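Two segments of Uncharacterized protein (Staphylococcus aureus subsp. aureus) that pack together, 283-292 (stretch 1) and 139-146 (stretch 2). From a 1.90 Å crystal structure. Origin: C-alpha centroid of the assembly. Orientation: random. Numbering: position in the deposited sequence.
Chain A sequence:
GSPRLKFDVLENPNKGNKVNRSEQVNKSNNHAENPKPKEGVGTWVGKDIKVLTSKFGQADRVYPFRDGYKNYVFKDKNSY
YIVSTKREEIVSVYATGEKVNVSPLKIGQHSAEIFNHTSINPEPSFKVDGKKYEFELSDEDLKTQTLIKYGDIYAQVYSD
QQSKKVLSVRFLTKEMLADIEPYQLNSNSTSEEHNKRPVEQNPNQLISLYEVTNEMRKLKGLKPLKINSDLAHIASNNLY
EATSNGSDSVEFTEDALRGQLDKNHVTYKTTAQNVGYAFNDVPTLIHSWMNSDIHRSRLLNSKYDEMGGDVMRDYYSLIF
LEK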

# COMPACT_ATOMS: atom_id res chain seq x y z
N PRO A 283 -0.16 0.91 -0.16
CA PRO A 283 -0.81 -0.32 0.35
C PRO A 283 -2.05 -0.72 -0.46
O PRO A 283 -2.22 -1.92 -0.71
CB PRO A 283 -1.19 0.07 1.78
CG PRO A 283 -0.08 1.02 2.18
CD PRO A 283 0.09 1.87 0.94
N THR A 284 -2.88 0.24 -0.92
CA THR A 284 -4.06 -0.10 -1.72
C THR A 284 -3.65 -0.64 -3.09
O THR A 284 -4.21 -1.63 -3.55
CB THR A 284 -5.01 1.10 -1.88
OG1 THR A 284 -5.29 1.62 -0.59
CG2 THR A 284 -6.32 0.72 -2.57
N LEU A 285 -2.70 0.03 -3.74
CA LEU A 285 -2.18 -0.42 -5.03
C LEU A 285 -1.62 -1.85 -4.96
O LEU A 285 -1.91 -2.66 -5.83
CB LEU A 285 -1.07 0.53 -5.51
CG LEU A 285 -0.35 0.08 -6.78
CD1 LEU A 285 -1.22 0.27 -8.01
CD2 LEU A 285 0.92 0.74 -6.89
N ILE A 286 -0.76 -2.13 -3.96
CA ILE A 286 -0.13 -3.45 -3.79
C ILE A 286 -1.21 -4.50 -3.53
O ILE A 286 -1.12 -5.59 -4.10
CB ILE A 286 0.94 -3.41 -2.67
CG1 ILE A 286 2.16 -2.60 -3.16
CG2 ILE A 286 1.34 -4.85 -2.21
CD1 ILE A 286 3.15 -3.36 -4.08
N HIS A 287 -2.23 -4.18 -2.73
CA HIS A 287 -3.34 -5.11 -2.49
C HIS A 287 -4.01 -5.50 -3.83
O HIS A 287 -4.34 -6.68 -4.00
CB HIS A 287 -4.38 -4.50 -1.53
CG HIS A 287 -5.67 -5.26 -1.50
ND1 HIS A 287 -6.76 -4.86 -2.25
CD2 HIS A 287 -5.97 -6.43 -0.90
CE1 HIS A 287 -7.70 -5.77 -2.04
NE2 HIS A 287 -7.26 -6.74 -1.24
N SER A 288 -4.23 -4.54 -4.74
CA SER A 288 -4.87 -4.83 -6.02
C SER A 288 -3.98 -5.70 -6.90
O SER A 288 -4.48 -6.62 -7.53
CB SER A 288 -5.26 -3.55 -6.75
OG SER A 288 -6.29 -2.89 -6.03
N TRP A 289 -2.65 -5.46 -6.90
CA TRP A 289 -1.72 -6.31 -7.66
C TRP A 289 -1.61 -7.71 -7.04
O TRP A 289 -1.64 -8.70 -7.76
CB TRP A 289 -0.33 -5.66 -7.77
CG TRP A 289 -0.28 -4.46 -8.68
CD1 TRP A 289 -1.31 -3.93 -9.41
CD2 TRP A 289 0.85 -3.62 -8.90
NE1 TRP A 289 -0.87 -2.83 -10.11
CE2 TRP A 289 0.44 -2.59 -9.78
CE3 TRP A 289 2.17 -3.62 -8.45
CZ2 TRP A 289 1.32 -1.61 -10.25
CZ3 TRP A 289 3.05 -2.65 -8.92
CH2 TRP A 289 2.62 -1.66 -9.81
N MSE A 290 -1.55 -7.79 -5.70
CA MSE A 290 -1.47 -9.07 -4.98
C MSE A 290 -2.74 -9.93 -5.19
O MSE A 290 -2.67 -11.15 -5.06
CB MSE A 290 -1.27 -8.85 -3.46
CG MSE A 290 0.12 -8.30 -3.05
SE MSE A 290 1.55 -9.56 -3.31
CE MSE A 290 0.97 -11.02 -2.20
N ASN A 291 -3.91 -9.31 -5.51
CA ASN A 291 -5.17 -10.04 -5.71
C ASN A 291 -5.52 -10.23 -7.20
O ASN A 291 -6.64 -10.61 -7.53
CB ASN A 291 -6.29 -9.34 -4.94
CG ASN A 291 -6.16 -9.59 -3.46
OD1 ASN A 291 -6.86 -10.41 -2.90
ND2 ASN A 291 -5.21 -8.94 -2.79
N SER A 292 -4.52 -10.05 -8.08
CA SER A 292 -4.60 -10.31 -9.51
C SER A 292 -3.50 -11.32 -9.80
O SER A 292 -2.33 -10.97 -9.63
CB SER A 292 -4.43 -9.02 -10.30
OG SER A 292 -4.21 -9.29 -11.68
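Stretch 2 (139-146) DEDLKTQT

Stretch 1 holds the last turns of a helix that begins earlier in the chain and runs through M290, followed by N291 and S292; N291 is the first residue to leave helical phi/psi. Stretch 2 is helical from D139 to T144, and Q145 breaks the helical pattern with phi/psi of -147/39. The two therefore meet near the ends of their helices, with H287 nearest Q145 (CA to CA 7.6 Å) and N291 nearest T144 (CA to CA 8.0 Å). The helices cross steeply, with the end of helix 139-144 arriving beside H287 and N291. The contact is small, burying 305 Å² in all, and joins residues at least 139 positions apart in sequence.

H287 and N291, one helical turn apart, both point toward stretch 2, as do E140, T144 and Q145 in return. H287 takes chi1 t and has more of its surface covered by the other stretch than any other residue, 87 Å². Its NE2 donates to OG1 of T144 at 2.9 Å, an in-plane bond at the edge of the ring, while CB of Q145 lies over one face, 3.9 Å from the ring centroid and 26° off the normal. One imidazole thus serves two neighbouring residues, a polar one at its edge and an aliphatic carbon on its face.

The T144 hydroxyl is the hub. Its OG1 also lies 3.0 Å from OD1 of N291 and 2.7 Å from the backbone O of E140; which of these takes its proton is not settled. The N291 amide is held by its own helix, since its ND2 donates to the backbone O of H287 at 2.7 Å, leaving OD1 directed at T144. OE2 of E140 approaches CB of N291 at 3.5 Å, and a water donates to both OE2 of E140 (3.2 Å) and the backbone O of S288 (2.7 Å), bridging the stretches.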

# COMPACT_ATOMS: atom_id res chain seq x y z
N ASP A 139 -16.85 -8.63 -2.41
CA ASP A 139 -16.49 -9.96 -1.90
C ASP A 139 -15.00 -10.08 -1.63
O ASP A 139 -14.60 -10.59 -0.59
CB ASP A 139 -16.91 -11.08 -2.88
CG ASP A 139 -18.27 -11.68 -2.58
OD1 ASP A 139 -18.60 -11.84 -1.38
OD2 ASP A 139 -19.01 -11.99 -3.55
N GLU A 140 -14.18 -9.61 -2.59
CA GLU A 140 -12.73 -9.59 -2.51
C GLU A 140 -12.26 -8.73 -1.31
O GLU A 140 -11.33 -9.13 -0.62
CB GLU A 140 -12.14 -9.04 -3.83
CG GLU A 140 -10.62 -8.98 -3.90
CD GLU A 140 -10.07 -8.51 -5.24
OE1 GLU A 140 -10.38 -9.15 -6.27
OE2 GLU A 140 -9.31 -7.52 -5.25
N ASP A 141 -12.92 -7.57 -1.06
CA ASP A 141 -12.55 -6.66 0.04
C ASP A 141 -12.71 -7.31 1.42
O ASP A 141 -11.83 -7.16 2.25
CB ASP A 141 -13.37 -5.35 0.01
CG ASP A 141 -13.15 -4.47 -1.21
OD1 ASP A 141 -12.01 -4.42 -1.72
OD2 ASP A 141 -14.11 -3.77 -1.61
N LEU A 142 -13.80 -8.04 1.66
CA LEU A 142 -14.02 -8.66 2.97
C LEU A 142 -13.04 -9.77 3.30
O LEU A 142 -12.72 -9.97 4.48
CB LEU A 142 -15.44 -9.26 3.06
CG LEU A 142 -16.55 -8.25 3.13
CD1 LEU A 142 -17.86 -8.90 2.79
CD2 LEU A 142 -16.62 -7.62 4.51
N LYS A 143 -12.60 -10.51 2.28
CA LYS A 143 -11.69 -11.64 2.49
C LYS A 143 -10.22 -11.20 2.51
O LYS A 143 -9.44 -11.81 3.23
CB LYS A 143 -11.89 -12.71 1.39
CG LYS A 143 -12.71 -13.92 1.82
CD LYS A 143 -14.18 -13.63 2.03
CE LYS A 143 -14.95 -14.90 2.28
NZ LYS A 143 -16.38 -14.64 2.60
N THR A 144 -9.84 -10.20 1.70
CA THR A 144 -8.43 -9.83 1.54
C THR A 144 -8.06 -8.37 1.88
O THR A 144 -6.88 -8.03 1.77
CB THR A 144 -8.01 -10.15 0.10
OG1 THR A 144 -8.63 -9.22 -0.80
CG2 THR A 144 -8.35 -11.61 -0.28
N GLN A 145 -9.02 -7.54 2.29
CA GLN A 145 -8.77 -6.15 2.67
C GLN A 145 -9.73 -5.76 3.79
O GLN A 145 -10.27 -4.65 3.79
CB GLN A 145 -9.00 -5.26 1.43
CG GLN A 145 -8.21 -3.97 1.44
CD GLN A 145 -8.53 -3.10 0.25
OE1 GLN A 145 -9.42 -3.38 -0.56
NE2 GLN A 145 -7.84 -2.00 0.12
N THR A 146 -9.97 -6.69 4.72
CA THR A 146 -10.98 -6.56 5.77
C THR A 146 -10.86 -5.26 6.54
O THR A 146 -9.79 -4.95 7.04
CB THR A 146 -10.90 -7.73 6.75
OG1 THR A 146 -10.57 -8.90 6.01
CG2 THR A 146 -12.21 -7.92 7.53
O HOH W 1 -7.20 -6.89 -7.53